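Local coordinates for malonate decarboxylase subunit alpha (Acinetobacter baumannii ATCC 17978, PDB 6MPR), which probably acts as the transferase subunit of malonate decarboxylase, exchanging acetyl for malonyl on the acyl carrier protein so that malonate can be decarboxylated, at residues E478-E492 and G522-R534. Sequence-based numbering, arbitrary orientation. Where two conformers were deposited one is given.
Sequences EEGIAYLYKASSQEE and GLVVFPEDLGIRR
Ile481 and Val525 face each other as an antiparallel hydrogen-bonded pair, Ile481 N to Val525 O at 2.9 Å and Val525 N back to Ile481 O at 3.0 Å, and Tyr483 N extends the pairing to Leu523 O. Beside it, Ala482 and Val524 form a non-hydrogen-bonded pair. The Ile481 and Val525 side chains run alongside each other on the same face of the sheet, Ile481 CB 3.6 Å from Val525 CG2. With CG1 anti to its carbonyl carbon (chi1 -70°), Val525 is left with CG2 between backbone N and carbonyl carbon, against Ile481 CB and near the Tyr483 hydroxyl, while CG1 meets the ring edge in plane. Ile481 CG2 covers one face of the same ring, off-centre, and the Tyr483 hydroxyl is hydrogen-bonded to Gly256 O of helix 244-261. Strand 524-525 is an outermost strand, within this chain, of a mixed sheet: 474-477 turns tightly into 480-482, which pairs antiparallel with both its neighbours, and helices 490-499, 505-508 and 512-520 make up most of the connection to 524-525. At the Tyr483 end, Leu523 spreads its two methyls, CD2 3.6 Å from Lys486 CB and CD1 against the Glu492 carboxylate. Ser488 grips Glu492 OE2 through both N and OG, OG from above the carboxylate plane at 2.6 Å; OE1 faces Arg517 of helix 512-520 in a weak, long ion pair. At the other end, Arg534 NH1 gives a bent 3.1 Å hydrogen bond (143°) to a lone pair of Glu478 O, which sits slightly off the guanidinium plane. Water 1 bridges Arg534 NE to the same oxygen, and water 2 joins NH1 to Glu479 O while sitting 3.5 Å above the centre of the Phe526 ring. Pro527 CG packs on one guanidinium face; Glu479 OE2 adds a long salt bridge, 3.7 Å from Arg534 NH1 but off the guanidinium plane, so that no N-H is directed at it.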
ATOM      1  N   GLU A 478     -21.257 -15.477 -18.808  1.00 14.99           N
ATOM      2  CA  GLU A 478     -22.392 -16.388 -18.745  1.00 17.39           C
ATOM      3  C   GLU A 478     -22.167 -17.636 -19.593  1.00 21.36           C
ATOM      4  O   GLU A 478     -22.929 -18.601 -19.469  1.00 18.47           O
ATOM      5  CB  GLU A 478     -23.683 -15.654 -19.145  1.00 16.60           C
ATOM      6  CG  GLU A 478     -23.933 -15.482 -20.645  1.00 19.72           C
ATOM      7  CD  GLU A 478     -23.261 -14.261 -21.248  1.00 20.19           C
ATOM      8  OE1 GLU A 478     -22.369 -13.667 -20.598  1.00 22.07           O
ATOM      9  OE2 GLU A 478     -23.627 -13.898 -22.394  1.00 20.96           O
ATOM     10  N   GLU A 479     -21.109 -17.656 -20.406  1.00 15.25           N
ATOM     11  CA  GLU A 479     -20.738 -18.824 -21.192  1.00 15.20           C
ATOM     12  C   GLU A 479     -19.821 -19.795 -20.458  1.00 22.02           C
ATOM     13  O   GLU A 479     -19.816 -20.983 -20.784  1.00 19.06           O
ATOM     14  CB  GLU A 479     -20.058 -18.371 -22.488  1.00 19.51           C
ATOM     15  CG  GLU A 479     -20.980 -17.612 -23.410  1.00 24.28           C
ATOM     16  CD  GLU A 479     -21.881 -18.548 -24.179  1.00 40.08           C
ATOM     17  OE1 GLU A 479     -21.429 -19.064 -25.229  1.00 46.34           O
ATOM     18  OE2 GLU A 479     -23.022 -18.787 -23.720  1.00 40.67           O
ATOM     19  N   GLY A 480     -19.042 -19.339 -19.487  1.00 16.18           N
ATOM     20  CA  GLY A 480     -18.124 -20.218 -18.796  1.00 17.82           C
ATOM     21  C   GLY A 480     -16.902 -19.453 -18.316  1.00 16.95           C
ATOM     22  O   GLY A 480     -16.905 -18.232 -18.277  1.00 13.97           O
ATOM     23  N   ILE A 481     -15.864 -20.202 -17.939  1.00 18.16           N
ATOM     24  CA  ILE A 481     -14.633 -19.631 -17.401  1.00 14.98           C
ATOM     25  C   ILE A 481     -13.489 -19.969 -18.345  1.00 15.95           C
ATOM     26  O   ILE A 481     -13.327 -21.126 -18.744  1.00 16.28           O
ATOM     27  CB  ILE A 481     -14.312 -20.155 -15.988  1.00 13.28           C
ATOM     28  CG1 ILE A 481     -15.466 -19.901 -15.016  1.00 13.09           C
ATOM     29  CG2 ILE A 481     -13.030 -19.507 -15.453  1.00 15.56           C
ATOM     30  CD1 ILE A 481     -15.286 -20.624 -13.696  1.00 14.42           C
ATOM     31  N   ALA A 482     -12.682 -18.967 -18.679  1.00 13.68           N
ATOM     32  CA  ALA A 482     -11.398 -19.186 -19.326  1.00 14.08           C
ATOM     33  C   ALA A 482     -10.320 -19.056 -18.256  1.00 16.96           C
ATOM     34  O   ALA A 482     -10.215 -18.008 -17.604  1.00 17.85           O
ATOM     35  CB  ALA A 482     -11.173 -18.187 -20.469  1.00 14.30           C
ATOM     36  N   TYR A 483      -9.547 -20.126 -18.047  1.00 16.88           N
ATOM     37  CA  TYR A 483      -8.478 -20.107 -17.041  1.00 17.63           C
ATOM     38  C   TYR A 483      -7.209 -19.523 -17.662  1.00 16.38           C
ATOM     39  O   TYR A 483      -6.226 -20.217 -17.925  1.00 17.09           O
ATOM     40  CB  TYR A 483      -8.230 -21.503 -16.476  1.00 16.01           C
ATOM     41  CG  TYR A 483      -9.372 -22.051 -15.650  1.00 17.90           C
ATOM     42  CD1 TYR A 483      -9.649 -21.544 -14.381  1.00 13.68           C
ATOM     43  CD2 TYR A 483     -10.166 -23.088 -16.129  1.00 19.59           C
ATOM     44  CE1 TYR A 483     -10.692 -22.044 -13.619  1.00 13.64           C
ATOM     45  CE2 TYR A 483     -11.210 -23.602 -15.371  1.00 16.18           C
ATOM     46  CZ  TYR A 483     -11.472 -23.067 -14.121  1.00 15.99           C
ATOM     47  OH  TYR A 483     -12.509 -23.577 -13.374  1.00 14.74           O
ATOM     48  N   LEU A 484      -7.242 -18.195 -17.842  1.00 16.61           N
ATOM     49  CA  LEU A 484      -6.191 -17.494 -18.578  1.00 17.62           C
ATOM     50  C   LEU A 484      -4.819 -17.649 -17.926  1.00 24.59           C
ATOM     51  O   LEU A 484      -3.800 -17.590 -18.622  1.00 24.96           O
ATOM     52  CB  LEU A 484      -6.546 -16.009 -18.710  1.00 17.00           C
ATOM     53  CG  LEU A 484      -7.812 -15.608 -19.475  1.00 19.36           C
ATOM     54  CD1 LEU A 484      -7.936 -14.076 -19.498  1.00 18.37           C
ATOM     55  CD2 LEU A 484      -7.849 -16.194 -20.901  1.00 20.40           C
ATOM     56  N   TYR A 485      -4.763 -17.848 -16.602  1.00 22.48           N
ATOM     57  CA  TYR A 485      -3.466 -18.012 -15.950  1.00 16.09           C
ATOM     58  C   TYR A 485      -2.694 -19.197 -16.503  1.00 27.29           C
ATOM     59  O   TYR A 485      -1.471 -19.258 -16.336  1.00 24.66           O
ATOM     60  CB  TYR A 485      -3.622 -18.164 -14.433  1.00 17.86           C
ATOM     61  CG  TYR A 485      -4.088 -19.516 -13.935  1.00 16.24           C
ATOM     62  CD1 TYR A 485      -5.452 -19.806 -13.789  1.00 13.78           C
ATOM     63  CD2 TYR A 485      -3.174 -20.489 -13.554  1.00 18.90           C
ATOM     64  CE1 TYR A 485      -5.873 -21.025 -13.330  1.00 16.89           C
ATOM     65  CE2 TYR A 485      -3.594 -21.722 -13.083  1.00 21.90           C
ATOM     66  CZ  TYR A 485      -4.943 -21.979 -12.971  1.00 18.84           C
ATOM     67  OH  TYR A 485      -5.364 -23.193 -12.512  1.00 25.23           O
ATOM     68  N   LYS A 486      -3.382 -20.139 -17.147  1.00 24.92           N
ATOM     69  CA  LYS A 486      -2.758 -21.336 -17.684  1.00 28.89           C
ATOM     70  C   LYS A 486      -2.479 -21.247 -19.175  1.00 29.08           C
ATOM     71  O   LYS A 486      -1.880 -22.174 -19.723  1.00 36.08           O
ATOM     72  CB  LYS A 486      -3.635 -22.564 -17.410  1.00 23.26           C
ATOM     73  CG  LYS A 486      -3.303 -23.291 -16.128  1.00 36.14           C
ATOM     74  CD  LYS A 486      -4.236 -24.467 -15.914  1.00 48.68           C
ATOM     75  CE  LYS A 486      -5.692 -24.038 -15.981  1.00 47.71           C
ATOM     76  NZ  LYS A 486      -6.612 -25.163 -15.658  1.00 37.67           N
ATOM     77  N   ALA A 487      -2.902 -20.172 -19.845  1.00 26.40           N
ATOM     78  CA  ALA A 487      -2.637 -20.045 -21.275  1.00 32.67           C
ATOM     79  C   ALA A 487      -1.138 -20.148 -21.542  1.00 38.49           C
ATOM     80  O   ALA A 487      -0.327 -19.513 -20.861  1.00 30.52           O
ATOM     81  CB  ALA A 487      -3.185 -18.721 -21.803  1.00 30.95           C
ATOM     82  N   SER A 488      -0.769 -20.983 -22.518  1.00 42.69           N
ATOM     83  CA  SER A 488       0.635 -21.229 -22.830  1.00 46.61           C
ATOM     84  C   SER A 488       1.227 -20.196 -23.777  1.00 49.77           C
ATOM     85  O   SER A 488       2.455 -20.061 -23.838  1.00 52.19           O
ATOM     86  CB  SER A 488       0.802 -22.623 -23.443  1.00 45.38           C
ATOM     87  OG  SER A 488       0.011 -22.760 -24.612  1.00 46.43           O
ATOM     88  N   SER A 489       0.392 -19.474 -24.516  1.00 44.53           N
ATOM     89  CA  SER A 489       0.857 -18.443 -25.429  1.00 42.05           C
ATOM     90  C   SER A 489      -0.218 -17.377 -25.533  1.00 43.33           C
ATOM     91  O   SER A 489      -1.363 -17.585 -25.127  1.00 45.67           O
ATOM     92  CB  SER A 489       1.164 -19.008 -26.814  1.00 40.17           C
ATOM     93  OG  SER A 489      -0.033 -19.291 -27.519  1.00 41.64           O
ATOM     94  N   GLN A 490       0.159 -16.227 -26.094  1.00 44.59           N
ATOM     95  CA  GLN A 490      -0.833 -15.182 -26.313  1.00 40.49           C
ATOM     96  C   GLN A 490      -1.878 -15.625 -27.326  1.00 36.83           C
ATOM     97  O   GLN A 490      -3.025 -15.172 -27.275  1.00 41.69           O
ATOM     98  CB  GLN A 490      -0.151 -13.885 -26.753  1.00 42.96           C
ATOM     99  N   GLU A 491      -1.505 -16.515 -28.246  1.00 37.31           N
ATOM    100  CA  GLU A 491      -2.479 -17.067 -29.183  0.56 36.72           C
ATOM    101  C   GLU A 491      -3.474 -17.972 -28.463  1.00 36.45           C
ATOM    102  O   GLU A 491      -4.677 -17.945 -28.756  1.00 33.39           O
ATOM    103  CB  GLU A 491      -1.753 -17.830 -30.294  0.56 40.10           C
ATOM    104  CG  GLU A 491      -2.488 -17.910 -31.630  0.56 40.84           C
ATOM    105  CD  GLU A 491      -3.572 -18.971 -31.655  0.56 45.15           C
ATOM    106  OE1 GLU A 491      -4.747 -18.632 -31.409  0.56 48.21           O
ATOM    107  OE2 GLU A 491      -3.246 -20.147 -31.924  0.56 50.30           O
ATOM    108  N   GLU A 492      -2.992 -18.783 -27.521  1.00 34.94           N
ATOM    109  CA  GLU A 492      -3.905 -19.608 -26.741  1.00 26.36           C
ATOM    110  C   GLU A 492      -4.795 -18.739 -25.871  1.00 27.36           C
ATOM    111  O   GLU A 492      -6.001 -18.981 -25.773  1.00 28.54           O
ATOM    112  CB  GLU A 492      -3.128 -20.603 -25.886  1.00 27.97           C
ATOM    113  CG  GLU A 492      -4.028 -21.575 -25.141  1.00 26.93           C
ATOM    114  CD  GLU A 492      -3.302 -22.826 -24.708  1.00 33.56           C
ATOM    115  OE1 GLU A 492      -3.538 -23.885 -25.323  1.00 33.77           O
ATOM    116  OE2 GLU A 492      -2.492 -22.744 -23.757  1.00 33.91           O
ATOM    117  N   GLY A 522      -9.197 -28.741 -19.943  1.00 19.82           N
ATOM    118  CA  GLY A 522      -9.510 -28.026 -18.720  1.00 18.54           C
ATOM    119  C   GLY A 522      -9.197 -26.548 -18.731  1.00 19.94           C
ATOM    120  O   GLY A 522      -9.305 -25.907 -17.682  1.00 16.39           O
ATOM    121  N   LEU A 523      -8.848 -25.976 -19.890  1.00 17.10           N
ATOM    122  CA  LEU A 523      -8.521 -24.554 -19.981  1.00 17.46           C
ATOM    123  C   LEU A 523      -9.761 -23.668 -20.079  1.00 19.94           C
ATOM    124  O   LEU A 523      -9.695 -22.477 -19.744  1.00 16.18           O
ATOM    125  CB  LEU A 523      -7.620 -24.316 -21.191  1.00 19.12           C
ATOM    126  CG  LEU A 523      -6.233 -24.945 -21.142  1.00 23.18           C
ATOM    127  CD1 LEU A 523      -5.563 -24.800 -22.504  1.00 27.17           C
ATOM    128  CD2 LEU A 523      -5.416 -24.260 -20.079  1.00 26.94           C
ATOM    129  N   VAL A 524     -10.873 -24.220 -20.550  1.00 16.27           N
ATOM    130  CA  VAL A 524     -12.170 -23.564 -20.569  1.00 15.88           C
ATOM    131  C   VAL A 524     -13.164 -24.519 -19.934  1.00 15.91           C
ATOM    132  O   VAL A 524     -13.113 -25.725 -20.194  1.00 16.48           O
ATOM    133  CB  VAL A 524     -12.598 -23.206 -22.009  1.00 16.32           C
ATOM    134  CG1 VAL A 524     -14.050 -22.755 -22.050  1.00 16.08           C
ATOM    135  CG2 VAL A 524     -11.675 -22.132 -22.579  1.00 16.34           C
ATOM    136  N   VAL A 525     -14.064 -23.995 -19.107  1.00 15.40           N
ATOM    137  CA  VAL A 525     -15.172 -24.770 -18.573  1.00 15.54           C
ATOM    138  C   VAL A 525     -16.481 -24.070 -18.905  1.00 15.43           C
ATOM    139  O   VAL A 525     -16.644 -22.872 -18.648  1.00 17.83           O
ATOM    140  CB  VAL A 525     -15.052 -25.012 -17.053  1.00 15.27           C
ATOM    141  CG1 VAL A 525     -13.916 -25.964 -16.755  1.00 15.59           C
ATOM    142  CG2 VAL A 525     -14.878 -23.705 -16.302  1.00 18.95           C
ATOM    143  N   PHE A 526     -17.402 -24.820 -19.504  1.00 15.95           N
ATOM    144  CA  PHE A 526     -18.802 -24.456 -19.637  1.00 16.57           C
ATOM    145  C   PHE A 526     -19.546 -24.894 -18.379  1.00 19.47           C
ATOM    146  O   PHE A 526     -19.024 -25.686 -17.593  1.00 19.22           O
ATOM    147  CB  PHE A 526     -19.399 -25.139 -20.868  1.00 18.92           C
ATOM    148  CG  PHE A 526     -18.936 -24.563 -22.190  1.00 16.94           C
ATOM    149  CD1 PHE A 526     -18.085 -23.462 -22.242  1.00 20.14           C
ATOM    150  CD2 PHE A 526     -19.390 -25.106 -23.394  1.00 17.86           C
ATOM    151  CE1 PHE A 526     -17.672 -22.932 -23.464  1.00 20.70           C
ATOM    152  CE2 PHE A 526     -18.987 -24.583 -24.618  1.00 22.64           C
ATOM    153  CZ  PHE A 526     -18.129 -23.484 -24.653  1.00 22.66           C
ATOM    154  N   PRO A 527     -20.764 -24.389 -18.143  1.00 16.55           N
ATOM    155  CA  PRO A 527     -21.502 -24.833 -16.945  1.00 22.59           C
ATOM    156  C   PRO A 527     -21.558 -26.349 -16.790  1.00 21.31           C
ATOM    157  O   PRO A 527     -21.389 -26.861 -15.674  1.00 21.83           O
ATOM    158  CB  PRO A 527     -22.893 -24.225 -17.159  1.00 24.42           C
ATOM    159  CG  PRO A 527     -22.623 -22.992 -17.958  1.00 17.88           C
ATOM    160  CD  PRO A 527     -21.487 -23.324 -18.870  1.00 17.67           C
ATOM    161  N   GLU A 528     -21.749 -27.086 -17.888  1.00 22.79           N
ATOM    162  CA  GLU A 528     -21.843 -28.543 -17.782  1.00 27.82           C
ATOM    163  C   GLU A 528     -20.554 -29.166 -17.250  1.00 28.71           C
ATOM    164  O   GLU A 528     -20.608 -30.173 -16.529  1.00 29.24           O
ATOM    165  CB  GLU A 528     -22.201 -29.151 -19.140  1.00 35.60           C
ATOM    166  CG  GLU A 528     -21.534 -28.479 -20.322  1.00 41.99           C
ATOM    167  CD  GLU A 528     -22.490 -27.585 -21.104  1.00 47.31           C
ATOM    168  OE1 GLU A 528     -22.924 -28.016 -22.195  1.00 53.36           O
ATOM    169  OE2 GLU A 528     -22.812 -26.466 -20.622  1.00 28.14           O
ATOM    170  N   ASP A 529     -19.394 -28.586 -17.587  1.00 23.93           N
ATOM    171  CA  ASP A 529     -18.108 -29.098 -17.115  1.00 25.11           C
ATOM    172  C   ASP A 529     -17.923 -28.928 -15.616  1.00 26.28           C
ATOM    173  O   ASP A 529     -17.025 -29.553 -15.043  1.00 24.13           O
ATOM    174  CB  ASP A 529     -16.948 -28.400 -17.836  1.00 23.68           C
ATOM    175  CG  ASP A 529     -17.045 -28.497 -19.352  1.00 29.65           C
ATOM    176  OD1 ASP A 529     -17.314 -29.596 -19.870  1.00 24.95           O
ATOM    177  OD2 ASP A 529     -16.844 -27.471 -20.037  1.00 21.44           O
ATOM    178  N   LEU A 530     -18.720 -28.079 -14.972  1.00 20.90           N
ATOM    179  CA  LEU A 530     -18.674 -27.920 -13.527  1.00 16.56           C
ATOM    180  C   LEU A 530     -19.838 -28.614 -12.831  1.00 21.92           C
ATOM    181  O   LEU A 530     -20.038 -28.413 -11.629  1.00 24.84           O
ATOM    182  CB  LEU A 530     -18.652 -26.432 -13.160  1.00 24.58           C
ATOM    183  CG  LEU A 530     -17.497 -25.585 -13.706  1.00 26.26           C
ATOM    184  CD1 LEU A 530     -17.794 -24.107 -13.528  1.00 24.51           C
ATOM    185  CD2 LEU A 530     -16.169 -25.945 -13.034  1.00 18.96           C
ATOM    186  N   GLY A 531     -20.611 -29.416 -13.559  1.00 27.10           N
ATOM    187  CA  GLY A 531     -21.783 -30.049 -12.980  1.00 22.66           C
ATOM    188  C   GLY A 531     -22.954 -29.114 -12.775  1.00 28.17           C
ATOM    189  O   GLY A 531     -23.785 -29.351 -11.892  1.00 32.57           O
ATOM    190  N   ILE A 532     -23.051 -28.053 -13.570  1.00 22.22           N
ATOM    191  CA  ILE A 532     -24.084 -27.041 -13.385  1.00 21.89           C
ATOM    192  C   ILE A 532     -25.039 -27.093 -14.566  1.00 28.04           C
ATOM    193  O   ILE A 532     -24.623 -26.936 -15.720  1.00 34.24           O
ATOM    194  CB  ILE A 532     -23.477 -25.642 -13.215  1.00 18.73           C
ATOM    195  CG1 ILE A 532     -22.643 -25.597 -11.942  1.00 20.27           C
ATOM    196  CG2 ILE A 532     -24.574 -24.586 -13.156  1.00 26.35           C
ATOM    197  CD1 ILE A 532     -21.760 -24.362 -11.823  1.00 19.50           C
ATOM    198  N   ARG A 533     -26.318 -27.318 -14.276  1.00 22.27           N
ATOM    199  CA  ARG A 533     -27.380 -27.162 -15.256  1.00 21.32           C
ATOM    200  C   ARG A 533     -27.886 -25.728 -15.212  1.00 26.87           C
ATOM    201  O   ARG A 533     -28.144 -25.187 -14.133  1.00 25.79           O
ATOM    202  CB  ARG A 533     -28.523 -28.145 -14.977  1.00 25.02           C
ATOM    203  N   ARG A 534     -28.013 -25.110 -16.389  1.00 33.43           N
ATOM    204  CA  ARG A 534     -28.504 -23.740 -16.452  1.00 31.27           C
ATOM    205  C   ARG A 534     -29.881 -23.596 -15.812  1.00 29.91           C
ATOM    206  O   ARG A 534     -30.215 -22.522 -15.298  1.00 28.31           O
ATOM    207  CB  ARG A 534     -28.544 -23.267 -17.902  1.00 39.64           C
ATOM    208  CG  ARG A 534     -27.174 -23.036 -18.503  1.00 37.03           C
ATOM    209  CD  ARG A 534     -27.284 -22.317 -19.840  1.00 42.28           C
ATOM    210  NE  ARG A 534     -26.115 -21.479 -20.096  1.00 43.43           N
ATOM    211  CZ  ARG A 534     -25.027 -21.903 -20.731  1.00 43.73           C
ATOM    212  NH1 ARG A 534     -23.999 -21.081 -20.924  1.00 43.10           N
ATOM    213  NH2 ARG A 534     -24.967 -23.152 -21.167  1.00 37.62           N
TER
HETATM  214  O   HOH W   1     -25.648 -18.720 -20.227  1.00 18.50           O
HETATM  215  O   HOH W   2     -21.515 -22.152 -22.580  1.00 19.62           O